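Local coordinates for protein type III Pentaketide Synthase (Neurospora crassa, PDB 3EUO) that makes pentaketides as a type III polyketide synthase, probably by acyl transfer as in the chalcone and stilbene synthase family, at residues P19-D23 with L40-R44; L25-H30 with V181-E186; S33-V39 with I188-T194; Q50-I54 with V176-M180; P67-L73 with D246-W250. Residue numbers count along the deposited sequence, not the author numbering.

Contact 1: P19-D23 with L40-R44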
# COMPACT_ATOMS: atom_id res chain seq x y z
N PRO A 19 -23.58 21.44 8.69
CA PRO A 19 -23.27 22.06 7.40
C PRO A 19 -22.71 23.48 7.52
O PRO A 19 -22.07 23.95 6.58
CB PRO A 19 -24.62 22.09 6.67
CG PRO A 19 -25.64 21.91 7.73
CD PRO A 19 -25.00 21.06 8.77
N ASP A 20 -22.94 24.13 8.67
CA ASP A 20 -22.44 25.50 8.89
C ASP A 20 -20.92 25.59 9.07
O ASP A 20 -20.35 26.67 8.93
CB ASP A 20 -23.17 26.20 10.04
CG ASP A 20 -22.86 25.60 11.41
OD1 ASP A 20 -22.73 24.36 11.52
OD2 ASP A 20 -22.78 26.37 12.39
N ALA A 21 -20.27 24.47 9.37
CA ALA A 21 -18.81 24.44 9.57
C ALA A 21 -18.05 24.97 8.34
O ALA A 21 -17.20 25.85 8.46
CB ALA A 21 -18.33 23.03 9.92
N ILE A 22 -18.37 24.43 7.16
CA ILE A 22 -17.69 24.89 5.96
C ILE A 22 -18.15 26.29 5.54
O ILE A 22 -17.38 27.02 4.92
CB ILE A 22 -17.74 23.88 4.77
CG1 ILE A 22 -19.16 23.70 4.24
CG2 ILE A 22 -17.09 22.54 5.15
CD1 ILE A 22 -19.19 23.03 2.86
N ASP A 23 -19.38 26.67 5.90
CA ASP A 23 -19.85 28.06 5.75
C ASP A 23 -18.91 29.00 6.50
O ASP A 23 -18.44 30.00 5.95
CB ASP A 23 -21.28 28.23 6.26
CG ASP A 23 -22.33 27.61 5.35
OD1 ASP A 23 -21.98 27.15 4.25
OD2 ASP A 23 -23.52 27.59 5.74
N LEU A 40 -21.47 25.63 -1.45
CA LEU A 40 -22.16 25.85 -0.17
C LEU A 40 -23.66 25.50 -0.25
O LEU A 40 -24.26 25.09 0.74
CB LEU A 40 -21.93 27.28 0.35
CG LEU A 40 -20.48 27.64 0.76
CD1 LEU A 40 -20.42 29.06 1.36
CD2 LEU A 40 -19.88 26.63 1.73
N ALA A 41 -24.25 25.65 -1.43
CA ALA A 41 -25.63 25.23 -1.69
C ALA A 41 -25.73 23.70 -1.71
O ALA A 41 -26.61 23.13 -1.07
CB ALA A 41 -26.12 25.81 -3.02
N ILE A 42 -24.83 23.06 -2.46
CA ILE A 42 -24.80 21.59 -2.59
C ILE A 42 -24.59 20.91 -1.23
O ILE A 42 -25.17 19.85 -0.96
CB ILE A 42 -23.75 21.14 -3.63
CG1 ILE A 42 -24.23 21.50 -5.04
CG2 ILE A 42 -23.48 19.64 -3.54
CD1 ILE A 42 -23.11 21.56 -6.08
N ASN A 43 -23.77 21.54 -0.39
CA ASN A 43 -23.54 21.12 0.98
C ASN A 43 -24.82 20.84 1.76
O ASN A 43 -24.82 20.02 2.68
CB ASN A 43 -22.73 22.20 1.71
CG ASN A 43 -22.33 21.78 3.12
OD1 ASN A 43 -21.91 20.65 3.35
ND2 ASN A 43 -22.45 22.71 4.06
N ARG A 44 -25.90 21.52 1.39
CA ARG A 44 -27.16 21.32 2.09
C ARG A 44 -28.14 20.38 1.36
O ARG A 44 -29.24 20.14 1.85
CB ARG A 44 -27.78 22.69 2.43
CG ARG A 44 -27.03 23.35 3.58
CD ARG A 44 -27.26 24.82 3.70
NE ARG A 44 -26.33 25.38 4.69
CZ ARG A 44 -26.57 25.47 5.99
NH1 ARG A 44 -27.73 25.07 6.50
NH2 ARG A 44 -25.65 25.99 6.79
O HOH W 1 -23.74 25.29 3.37
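The N-terminal part of helix 20-29 meets the C-terminal part of helix 34-42, at residues 40-44. Pro-19 comes first. Its carbonyl O takes a weak hydrogen bond from Asn-43 ND2 at 2.8 Å, and its CB lies over one face of the Arg-44 guanidinium, 4.0 Å from CZ. Asp-20 adds little; its CA-to-CB bond points away, and its backbone N is 3.8 Å from Arg-44 NH2. Ile-22 turns toward the other segment. Its CD1 sits 3.4 Å from Asn-43 CG and 3.8 Å from Leu-40 CD2; Ile-22 and Leu-40 form the apolar pair of the contact. Asp-23 supplies the charge. Its OD2 forms a salt bridge with Arg-44 NH2 at 2.9 Å, near the guanidinium plane. Its other oxygen, OD1, accepts from water 1 at 2.7 Å. The same water donates to Leu-40 O (2.7 Å) and accepts from Asn-43 ND2 (3.0 Å) and Arg-44 NE (2.9 Å). It thus bridges the Asp-23 carboxylate to Leu-40 O and to the side chains of Asn-43 and Arg-44. Asp-23 therefore holds Arg-44 both directly and through water. The contact closes an alpha-alpha hairpin of two consecutive helices near the N terminus. Short helix 197-200 packs against it, with Ile-198 touching Ile-22 and Ala-199 touching Asn-43.

Contact 2: L25-H30 with V181-E186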
# COMPACT_ATOMS: atom_id res chain seq x y z
N LEU A 25 -15.77 28.51 7.58
CA LEU A 25 -14.41 28.53 7.06
C LEU A 25 -14.34 29.18 5.70
O LEU A 25 -13.37 29.86 5.39
CB LEU A 25 -13.82 27.12 7.00
CG LEU A 25 -13.40 26.56 8.36
CD1 LEU A 25 -13.20 25.04 8.25
CD2 LEU A 25 -12.14 27.27 8.88
N SER A 26 -15.36 28.96 4.88
CA SER A 26 -15.39 29.56 3.55
C SER A 26 -15.37 31.07 3.69
O SER A 26 -14.53 31.76 3.09
CB SER A 26 -16.62 29.12 2.78
OG SER A 26 -16.61 29.70 1.49
N LYS A 27 -16.29 31.58 4.50
CA LYS A 27 -16.44 33.03 4.71
C LYS A 27 -15.18 33.64 5.32
O LYS A 27 -14.79 34.76 4.97
CB LYS A 27 -17.67 33.33 5.58
CG LYS A 27 -17.79 34.82 5.92
CD LYS A 27 -18.80 35.10 7.01
CE LYS A 27 -19.98 35.89 6.48
NZ LYS A 27 -20.59 36.72 7.55
N ARG A 28 -14.56 32.91 6.24
CA ARG A 28 -13.33 33.37 6.87
C ARG A 28 -12.20 33.56 5.86
O ARG A 28 -11.43 34.51 5.96
CB ARG A 28 -12.92 32.42 7.99
CG ARG A 28 -11.82 32.96 8.90
CD ARG A 28 -11.57 31.99 10.06
NE ARG A 28 -12.64 32.04 11.05
CZ ARG A 28 -12.97 31.03 11.85
NH1 ARG A 28 -12.33 29.87 11.78
NH2 ARG A 28 -13.96 31.17 12.72
N TYR A 29 -12.10 32.68 4.86
CA TYR A 29 -10.92 32.69 3.99
C TYR A 29 -11.12 33.07 2.53
O TYR A 29 -10.13 33.28 1.82
CB TYR A 29 -10.15 31.37 4.12
CG TYR A 29 -9.58 31.25 5.50
CD1 TYR A 29 -8.49 32.03 5.89
CD2 TYR A 29 -10.17 30.42 6.45
CE1 TYR A 29 -7.99 31.96 7.17
CE2 TYR A 29 -9.68 30.34 7.73
CZ TYR A 29 -8.59 31.12 8.09
OH TYR A 29 -8.10 31.05 9.37
N HIS A 30 -12.37 33.18 2.09
CA HIS A 30 -12.64 33.49 0.69
C HIS A 30 -13.82 34.42 0.48
O HIS A 30 -14.86 34.26 1.13
CB HIS A 30 -12.83 32.21 -0.14
CG HIS A 30 -11.63 31.31 -0.12
ND1 HIS A 30 -11.55 30.19 0.68
CD2 HIS A 30 -10.45 31.39 -0.77
CE1 HIS A 30 -10.38 29.61 0.51
NE2 HIS A 30 -9.69 30.32 -0.36
N VAL A 181 -9.91 20.65 4.15
CA VAL A 181 -10.94 21.64 3.84
C VAL A 181 -10.35 22.91 3.19
O VAL A 181 -10.89 23.38 2.19
CB VAL A 181 -11.85 21.97 5.07
CG1 VAL A 181 -11.04 22.56 6.22
CG2 VAL A 181 -13.02 22.90 4.69
N ARG A 182 -9.24 23.42 3.73
CA ARG A 182 -8.65 24.66 3.20
C ARG A 182 -8.11 24.49 1.78
O ARG A 182 -8.21 25.41 0.96
CB ARG A 182 -7.55 25.20 4.14
CG ARG A 182 -8.08 25.83 5.44
CD ARG A 182 -8.70 27.22 5.19
NE ARG A 182 -7.75 28.13 4.56
CZ ARG A 182 -6.82 28.83 5.22
NH1 ARG A 182 -6.70 28.73 6.54
NH2 ARG A 182 -5.98 29.63 4.55
N SER A 183 -7.54 23.31 1.50
CA SER A 183 -7.05 22.97 0.17
C SER A 183 -8.21 22.95 -0.83
O SER A 183 -8.11 23.49 -1.93
CB SER A 183 -6.37 21.60 0.19
OG SER A 183 -6.24 21.09 -1.12
N GLU A 184 -9.30 22.31 -0.43
CA GLU A 184 -10.48 22.24 -1.29
C GLU A 184 -11.07 23.62 -1.54
O GLU A 184 -11.39 23.97 -2.68
CB GLU A 184 -11.52 21.26 -0.72
CG GLU A 184 -11.11 19.78 -0.92
CD GLU A 184 -11.07 19.37 -2.40
OE1 GLU A 184 -12.03 19.70 -3.14
OE2 GLU A 184 -10.07 18.74 -2.83
N LEU A 185 -11.19 24.41 -0.47
CA LEU A 185 -11.74 25.76 -0.57
C LEU A 185 -10.91 26.62 -1.52
O LEU A 185 -11.45 27.41 -2.29
CB LEU A 185 -11.83 26.42 0.81
CG LEU A 185 -12.93 25.93 1.76
CD1 LEU A 185 -12.75 26.56 3.13
CD2 LEU A 185 -14.32 26.27 1.21
N GLU A 186 -9.59 26.46 -1.44
CA GLU A 186 -8.68 27.22 -2.29
C GLU A 186 -8.90 26.88 -3.76
O GLU A 186 -8.93 27.76 -4.62
CB GLU A 186 -7.23 26.96 -1.90
CG GLU A 186 -6.26 27.66 -2.84
CD GLU A 186 -4.86 27.77 -2.30
OE1 GLU A 186 -3.93 27.34 -3.02
OE2 GLU A 186 -4.68 28.28 -1.17
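Leu-25 and Leu-185 share the m,t rotamer. Leu-25 places CD1 3.9 Å from Val-181 CG1, and its CB is 4.1 Å from Leu-185 CD1. Arg-182 is folded, with its first three chi angles all m. This brings its guanidinium flat onto the Tyr-29 ring, planes at 10° and centres 3.6 Å apart. CZ stands 11° off the ring normal, a cation-pi stack. The polar ends are held from outside: Arg-182 NH1 donates to the carbonyls of Val-62 and Lys-64, and Tyr-29 OH bonds Asn-63. The CA-to-CB bond of His-30 points toward the other helix, and Leu-185 O lies over one face of its ring. No hydrogen bond joins the two segments. The axes of the short segments 25-29 and 181-186 approach to 10.6 Å, with a signed crossing angle of -62°. This is an oblique helix-helix packing with an apolar centre of Leu-25, Val-181 and Leu-185 and an arginine-tyrosine stack at its margin, within a thiolase-like fold.

Contact 3: S33-V39 with I188-T194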
# COMPACT_ATOMS: atom_id res chain seq x y z
N SER A 33 -18.06 33.70 -4.33
CA SER A 33 -17.89 33.55 -5.78
C SER A 33 -18.96 32.59 -6.28
O SER A 33 -19.56 31.88 -5.46
CB SER A 33 -16.49 33.00 -6.11
OG SER A 33 -16.33 31.67 -5.64
N PRO A 34 -19.24 32.57 -7.60
CA PRO A 34 -20.23 31.64 -8.15
C PRO A 34 -19.99 30.17 -7.80
O PRO A 34 -20.92 29.48 -7.37
CB PRO A 34 -20.14 31.88 -9.66
CG PRO A 34 -19.69 33.31 -9.77
CD PRO A 34 -18.70 33.46 -8.65
N ALA A 35 -18.75 29.71 -7.95
CA ALA A 35 -18.43 28.32 -7.63
C ALA A 35 -18.58 28.04 -6.13
O ALA A 35 -19.12 27.00 -5.76
CB ALA A 35 -17.04 27.95 -8.11
N MET A 36 -18.14 28.98 -5.29
CA MET A 36 -18.24 28.79 -3.84
C MET A 36 -19.70 28.74 -3.42
O MET A 36 -20.08 27.88 -2.64
CB MET A 36 -17.49 29.87 -3.06
CG MET A 36 -17.34 29.56 -1.56
SD MET A 36 -16.35 28.08 -1.14
CE MET A 36 -14.71 28.67 -1.61
N LYS A 37 -20.52 29.67 -3.94
CA LYS A 37 -21.96 29.64 -3.67
C LYS A 37 -22.60 28.30 -4.05
O LYS A 37 -23.40 27.76 -3.27
CB LYS A 37 -22.68 30.81 -4.35
CG LYS A 37 -22.57 32.14 -3.58
CD LYS A 37 -23.16 33.33 -4.36
CE LYS A 37 -24.61 33.08 -4.77
NZ LYS A 37 -25.13 34.09 -5.74
N LYS A 38 -22.23 27.76 -5.21
CA LYS A 38 -22.73 26.45 -5.65
C LYS A 38 -22.35 25.33 -4.67
O LYS A 38 -23.20 24.55 -4.27
CB LYS A 38 -22.26 26.08 -7.07
CG LYS A 38 -22.56 27.09 -8.19
CD LYS A 38 -23.97 27.66 -8.14
CE LYS A 38 -24.05 28.97 -8.95
NZ LYS A 38 -23.52 30.17 -8.20
N VAL A 39 -21.08 25.26 -4.29
CA VAL A 39 -20.63 24.26 -3.31
C VAL A 39 -21.37 24.41 -1.97
O VAL A 39 -21.85 23.42 -1.43
CB VAL A 39 -19.10 24.28 -3.11
CG1 VAL A 39 -18.67 23.37 -1.96
CG2 VAL A 39 -18.39 23.90 -4.40
N ILE A 188 -11.69 25.58 -5.08
CA ILE A 188 -13.02 26.08 -5.46
C ILE A 188 -12.93 27.54 -5.87
O ILE A 188 -13.39 27.94 -6.96
CB ILE A 188 -14.07 25.91 -4.33
CG1 ILE A 188 -14.29 24.42 -4.02
CG2 ILE A 188 -15.42 26.57 -4.72
CD1 ILE A 188 -14.86 24.16 -2.65
N ASP A 189 -12.32 28.35 -5.01
CA ASP A 189 -12.17 29.77 -5.26
C ASP A 189 -11.34 30.04 -6.52
O ASP A 189 -11.80 30.72 -7.44
CB ASP A 189 -11.53 30.44 -4.04
CG ASP A 189 -11.28 31.91 -4.25
OD1 ASP A 189 -12.24 32.70 -4.14
OD2 ASP A 189 -10.11 32.29 -4.51
N ALA A 190 -10.14 29.46 -6.58
CA ALA A 190 -9.18 29.78 -7.66
C ALA A 190 -9.58 29.23 -9.03
O ALA A 190 -9.38 29.91 -10.05
CB ALA A 190 -7.78 29.28 -7.28
N LEU A 191 -10.13 28.02 -9.06
CA LEU A 191 -10.44 27.36 -10.32
C LEU A 191 -11.88 27.58 -10.74
O LEU A 191 -12.26 27.27 -11.87
CB LEU A 191 -10.14 25.87 -10.23
CG LEU A 191 -8.72 25.48 -9.82
CD1 LEU A 191 -8.63 23.99 -9.63
CD2 LEU A 191 -7.68 25.97 -10.83
N GLN A 192 -12.68 28.12 -9.81
CA GLN A 192 -14.12 28.21 -10.00
C GLN A 192 -14.71 26.88 -10.48
O GLN A 192 -15.51 26.85 -11.42
CB GLN A 192 -14.49 29.37 -10.94
CG GLN A 192 -14.36 30.75 -10.30
CD GLN A 192 -15.25 30.90 -9.09
OE1 GLN A 192 -16.48 30.96 -9.20
NE2 GLN A 192 -14.63 30.95 -7.90
N GLU A 193 -14.29 25.79 -9.85
CA GLU A 193 -14.93 24.49 -10.08
C GLU A 193 -15.77 24.10 -8.87
O GLU A 193 -15.44 24.42 -7.73
CB GLU A 193 -13.94 23.37 -10.47
CG GLU A 193 -12.73 23.25 -9.61
CD GLU A 193 -11.96 21.93 -9.82
OE1 GLU A 193 -12.49 20.97 -10.42
OE2 GLU A 193 -10.82 21.86 -9.33
N THR A 194 -16.88 23.43 -9.15
CA THR A 194 -17.79 22.99 -8.11
C THR A 194 -17.26 21.67 -7.55
O THR A 194 -17.57 20.59 -8.05
CB THR A 194 -19.23 22.86 -8.63
OG1 THR A 194 -19.27 21.88 -9.68
CG2 THR A 194 -19.69 24.17 -9.20
O HOH W 2 -14.74 31.97 -3.43
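Gln-192 supplies both direct hydrogen bonds of this contact. Its OE1 accepts from Ala-35 N at 2.9 Å, and its NE2 donates to Ser-33 OG, also at 2.9 Å. NE2 gives a further bond to the carbonyl O of Asp-189, at 2.9 Å, within its own segment. Ala-35 N lies in the first turn of helix 34-42, where no earlier helical carbonyl can reach it. The glutamine side chain takes that place. Ser-33 is the N-cap. Its OG accepts from Met-36 N at 3.3 Å as well as from Gln-192, and it donates to water 2 at 2.7 Å. That water in turn donates to Asp-189 OD1 at 2.7 Å, so the serine hydroxyl reaches the aspartate indirectly. Lys-38 NZ turns back to Pro-34 O at 2.8 Å. Glu-193 points away, and its OE2 pairs with Arg-195. Beside these hydrogen bonds, Ile-188 is the centre of the apolar contacts. Its CG2 is 4.0 Å from Ala-35 CB and 3.8 Å from Met-36 CE, and its CD1 is 4.0 Å from Val-39 CG1. Thr-194 CG2 touches Lys-38 CB at 3.8 Å. Gln-192 has positive phi and ends the helical geometry of helix 181-191. The contact thus joins the beginning of helix 34-42 to the end of helix 181-191, and Ile-198 of helix 197-200 packs on both Val-39 and Ile-188.

Contact 4: Q50-I54 with V176-M180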
# COMPACT_ATOMS: atom_id res chain seq x y z
N GLN A 50 -24.53 15.56 10.02
CA GLN A 50 -23.27 15.87 10.71
C GLN A 50 -22.13 15.04 10.15
O GLN A 50 -22.32 13.89 9.79
CB GLN A 50 -23.40 15.59 12.21
CG GLN A 50 -24.26 16.58 12.96
CD GLN A 50 -24.05 16.52 14.45
OE1 GLN A 50 -24.13 15.45 15.05
NE2 GLN A 50 -23.77 17.67 15.05
N ARG A 51 -20.95 15.65 10.09
CA ARG A 51 -19.73 14.95 9.69
C ARG A 51 -18.78 14.86 10.88
O ARG A 51 -18.56 15.84 11.59
CB ARG A 51 -19.03 15.65 8.52
CG ARG A 51 -19.79 15.65 7.20
CD ARG A 51 -19.04 16.46 6.13
NE ARG A 51 -18.81 17.85 6.56
CZ ARG A 51 -17.64 18.35 6.95
NH1 ARG A 51 -16.54 17.59 6.96
NH2 ARG A 51 -17.56 19.62 7.33
N SER A 52 -18.20 13.69 11.08
CA SER A 52 -17.25 13.47 12.16
C SER A 52 -15.90 14.08 11.79
O SER A 52 -15.46 13.95 10.65
CB SER A 52 -17.10 11.97 12.41
OG SER A 52 -18.28 11.46 13.03
N SER A 53 -15.27 14.75 12.75
CA SER A 53 -14.00 15.45 12.51
C SER A 53 -13.06 15.44 13.71
O SER A 53 -13.50 15.49 14.86
CB SER A 53 -14.26 16.89 12.07
OG SER A 53 -13.06 17.59 11.82
N ILE A 54 -11.77 15.39 13.42
CA ILE A 54 -10.73 15.52 14.44
C ILE A 54 -10.74 16.90 15.11
O ILE A 54 -10.17 17.07 16.19
CB ILE A 54 -9.31 15.23 13.89
CG1 ILE A 54 -8.95 16.19 12.74
CG2 ILE A 54 -9.18 13.78 13.48
CD1 ILE A 54 -8.19 17.43 13.18
N VAL A 176 -8.40 10.65 7.64
CA VAL A 176 -8.58 12.01 8.16
C VAL A 176 -8.66 12.92 6.94
O VAL A 176 -7.64 13.31 6.36
CB VAL A 176 -7.42 12.45 9.09
CG1 VAL A 176 -7.65 13.88 9.60
CG2 VAL A 176 -7.27 11.48 10.27
N SER A 177 -9.89 13.25 6.54
CA SER A 177 -10.13 14.03 5.34
C SER A 177 -10.47 15.49 5.63
O SER A 177 -10.26 16.36 4.78
CB SER A 177 -11.28 13.41 4.55
OG SER A 177 -12.47 13.45 5.31
N THR A 178 -11.01 15.76 6.81
CA THR A 178 -11.57 17.10 7.10
C THR A 178 -10.52 18.19 7.15
O THR A 178 -10.83 19.37 6.93
CB THR A 178 -12.40 17.15 8.40
OG1 THR A 178 -11.57 16.82 9.52
CG2 THR A 178 -13.60 16.20 8.33
N THR A 179 -9.28 17.80 7.43
CA THR A 179 -8.16 18.73 7.52
C THR A 179 -7.77 19.30 6.15
O THR A 179 -6.98 20.24 6.06
CB THR A 179 -6.93 18.07 8.17
OG1 THR A 179 -6.65 16.82 7.51
CG2 THR A 179 -7.19 17.81 9.66
N MET A 180 -8.33 18.72 5.09
CA MET A 180 -8.04 19.16 3.73
C MET A 180 -9.07 20.18 3.23
O MET A 180 -9.06 20.57 2.06
CB MET A 180 -7.90 17.96 2.78
CG MET A 180 -6.54 17.21 2.97
SD MET A 180 -6.37 15.68 2.01
CE MET A 180 -5.66 14.63 3.27
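Residues 51-53 form a short strand, paired antiparallel with strand 15-17. Segment 176-180 links strand 168-175 of the large sheet to helix 181-191, and its residues 178-180 make a 3-10 turn, with Met-180 N bonding back to Ser-177 O at 3.1 Å. The chains come closest at Ser-53 and Thr-178, with CA atoms 6.2 Å apart, and no backbone bond links them. Thr-178 CG2 lies 3.5 Å from Arg-51 NH1, near the guanidinium plane, and 3.7 Å from Ser-52 O. Thr-178 OG1 is 2.8 Å from Ser-53 OG. Ile-54 turns toward the loop, placing CG1 4.1 Å from Val-176 CG1 and CD1 3.7 Å from Thr-179 CG2. The carboxylate of Asp-203 hydrogen-bonds Thr-178 OG1, Ile-54 N and Ser-177 N. Ser-53 OG hydrogen-bonds Gly-55 O, and Arg-51 NH1 bonds Phe-201 O. The Asp-203 carboxylate thus links polar groups of both segments, while apolar contacts of Ile-54 and Thr-178 CG2 accompany the close Ser-53 and Thr-178 hydroxyls.

Contact 5: P67-L73 with D246-W250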
# COMPACT_ATOMS: atom_id res chain seq x y z
N PRO A 67 -3.44 27.06 3.25
CA PRO A 67 -3.80 25.70 3.62
C PRO A 67 -2.56 24.98 4.15
O PRO A 67 -1.43 25.31 3.74
CB PRO A 67 -4.27 25.08 2.30
CG PRO A 67 -4.73 26.25 1.48
CD PRO A 67 -3.74 27.33 1.83
N PRO A 68 -2.74 24.02 5.07
CA PRO A 68 -1.60 23.26 5.58
C PRO A 68 -0.93 22.50 4.45
O PRO A 68 -1.61 22.03 3.53
CB PRO A 68 -2.24 22.27 6.57
CG PRO A 68 -3.69 22.19 6.15
CD PRO A 68 -4.02 23.57 5.67
N THR A 69 0.39 22.40 4.48
CA THR A 69 1.11 21.58 3.51
C THR A 69 0.88 20.11 3.83
O THR A 69 0.38 19.77 4.91
CB THR A 69 2.63 21.86 3.51
OG1 THR A 69 3.23 21.25 4.66
CG2 THR A 69 2.91 23.37 3.50
N VAL A 70 1.27 19.25 2.89
CA VAL A 70 1.08 17.81 3.06
C VAL A 70 1.89 17.30 4.27
O VAL A 70 1.47 16.37 4.95
CB VAL A 70 1.38 17.04 1.74
CG1 VAL A 70 2.82 17.23 1.29
CG2 VAL A 70 1.00 15.56 1.87
N LYS A 71 3.02 17.95 4.57
CA LYS A 71 3.81 17.63 5.76
C LYS A 71 3.05 17.99 7.04
O LYS A 71 3.07 17.24 8.03
CB LYS A 71 5.15 18.37 5.74
CG LYS A 71 6.04 18.13 6.97
CD LYS A 71 7.36 18.88 6.85
CE LYS A 71 8.31 18.52 7.99
NZ LYS A 71 8.85 17.11 7.86
N GLU A 72 2.39 19.14 7.03
CA GLU A 72 1.63 19.61 8.17
C GLU A 72 0.40 18.74 8.39
O GLU A 72 0.04 18.43 9.53
CB GLU A 72 1.29 21.10 8.01
CG GLU A 72 2.53 22.00 8.18
CD GLU A 72 2.38 23.40 7.59
OE1 GLU A 72 1.49 23.64 6.74
OE2 GLU A 72 3.18 24.28 7.98
N LEU A 73 -0.22 18.31 7.29
CA LEU A 73 -1.31 17.34 7.35
C LEU A 73 -0.85 16.04 7.99
O LEU A 73 -1.54 15.48 8.84
CB LEU A 73 -1.88 17.07 5.95
CG LEU A 73 -2.67 18.21 5.32
CD1 LEU A 73 -2.95 17.92 3.85
CD2 LEU A 73 -3.98 18.46 6.07
N ASP A 246 -0.49 16.39 -3.93
CA ASP A 246 -0.41 17.84 -4.07
C ASP A 246 0.42 18.39 -2.92
O ASP A 246 0.44 17.80 -1.84
CB ASP A 246 -1.81 18.45 -4.00
CG ASP A 246 -1.87 19.86 -4.54
OD1 ASP A 246 -2.04 20.02 -5.76
OD2 ASP A 246 -1.76 20.82 -3.73
N PRO A 247 1.13 19.52 -3.14
CA PRO A 247 1.79 20.15 -1.98
C PRO A 247 0.82 20.48 -0.83
O PRO A 247 1.27 20.66 0.30
CB PRO A 247 2.41 21.43 -2.56
CG PRO A 247 1.82 21.59 -3.92
CD PRO A 247 1.45 20.22 -4.39
N MET A 248 -0.48 20.55 -1.13
CA MET A 248 -1.51 20.81 -0.12
C MET A 248 -2.21 19.56 0.40
O MET A 248 -3.26 19.68 1.05
CB MET A 248 -2.60 21.71 -0.69
CG MET A 248 -2.17 23.05 -1.09
SD MET A 248 -3.60 24.10 -1.45
CE MET A 248 -2.62 25.59 -1.51
N GLY A 249 -1.67 18.38 0.08
CA GLY A 249 -2.31 17.12 0.46
C GLY A 249 -2.70 16.31 -0.76
O GLY A 249 -1.84 15.96 -1.58
N TRP A 250 -3.99 16.00 -0.87
CA TRP A 250 -4.54 15.33 -2.04
C TRP A 250 -5.79 16.06 -2.52
O TRP A 250 -6.65 16.43 -1.72
CB TRP A 250 -4.87 13.86 -1.75
CG TRP A 250 -3.67 13.01 -1.49
CD1 TRP A 250 -3.06 12.15 -2.38
CD2 TRP A 250 -2.92 12.92 -0.27
NE1 TRP A 250 -1.98 11.54 -1.77
CE2 TRP A 250 -1.88 12.00 -0.48
CE3 TRP A 250 -3.04 13.52 0.99
CZ2 TRP A 250 -0.94 11.67 0.51
CZ3 TRP A 250 -2.11 13.21 1.98
CH2 TRP A 250 -1.08 12.28 1.73
O HOH W 3 -4.08 21.54 2.84
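One direct hydrogen bond crosses the contact: Val-70 N donates to Pro-247 O at 2.9 Å. The same carbonyl O lies 3.3 Å from Thr-69 CA, a CA-H...O contact. Water 3 adds a bridge, donating to Pro-68 O at 2.6 Å and to Met-248 O at 2.7 Å. Within each segment, bonds fix the shape. Thr-69 and Glu-72 form a capping box at the start of helix 70-96. Asp-246 to Gly-249 is a type I turn that links hairpin strands 241-246 and 249-254, and Asp-246 OD2 accepts from Met-248 N at 2.9 Å in an Asx turn. The hairpin tip thus docks on the helix N terminus. Trp-250 NE1 hydrogen-bonds Ser-114 OG of the second subunit, and Pro-247 packs on Pro-247 of that subunit. Apolar contacts are Pro-67 CG to Met-248 CE at 3.7 Å and Val-70 CG2 to Trp-250 CH2 at 3.9 Å. Leu-73 CD1 lies 3.5 Å from Gly-249 CA, where a CB would clash.

Overall arrangement
From the N terminus, contact 1 closes the shortest loop, joining helices 20-29 and 34-42. Contacts 2 and 3 then carry these two helices to helix 181-191, each closing a loop of about 150 residues. Both cross contact 1, and they cross each other. Contact 4 closes a loop of about 120 residues nested inside both, bringing strand 51-53 to the turn before helix 181-191. Contact 5 closes the longest loop, about 170 residues. It crosses contacts 2, 3 and 4 and follows contact 1 in series. It brings in the C-terminal family region at hairpin 241-254. Contacts 2 and 5 touch through Glu-186 and Met-248, contacts 4 and 5 through Met-180 and Trp-250.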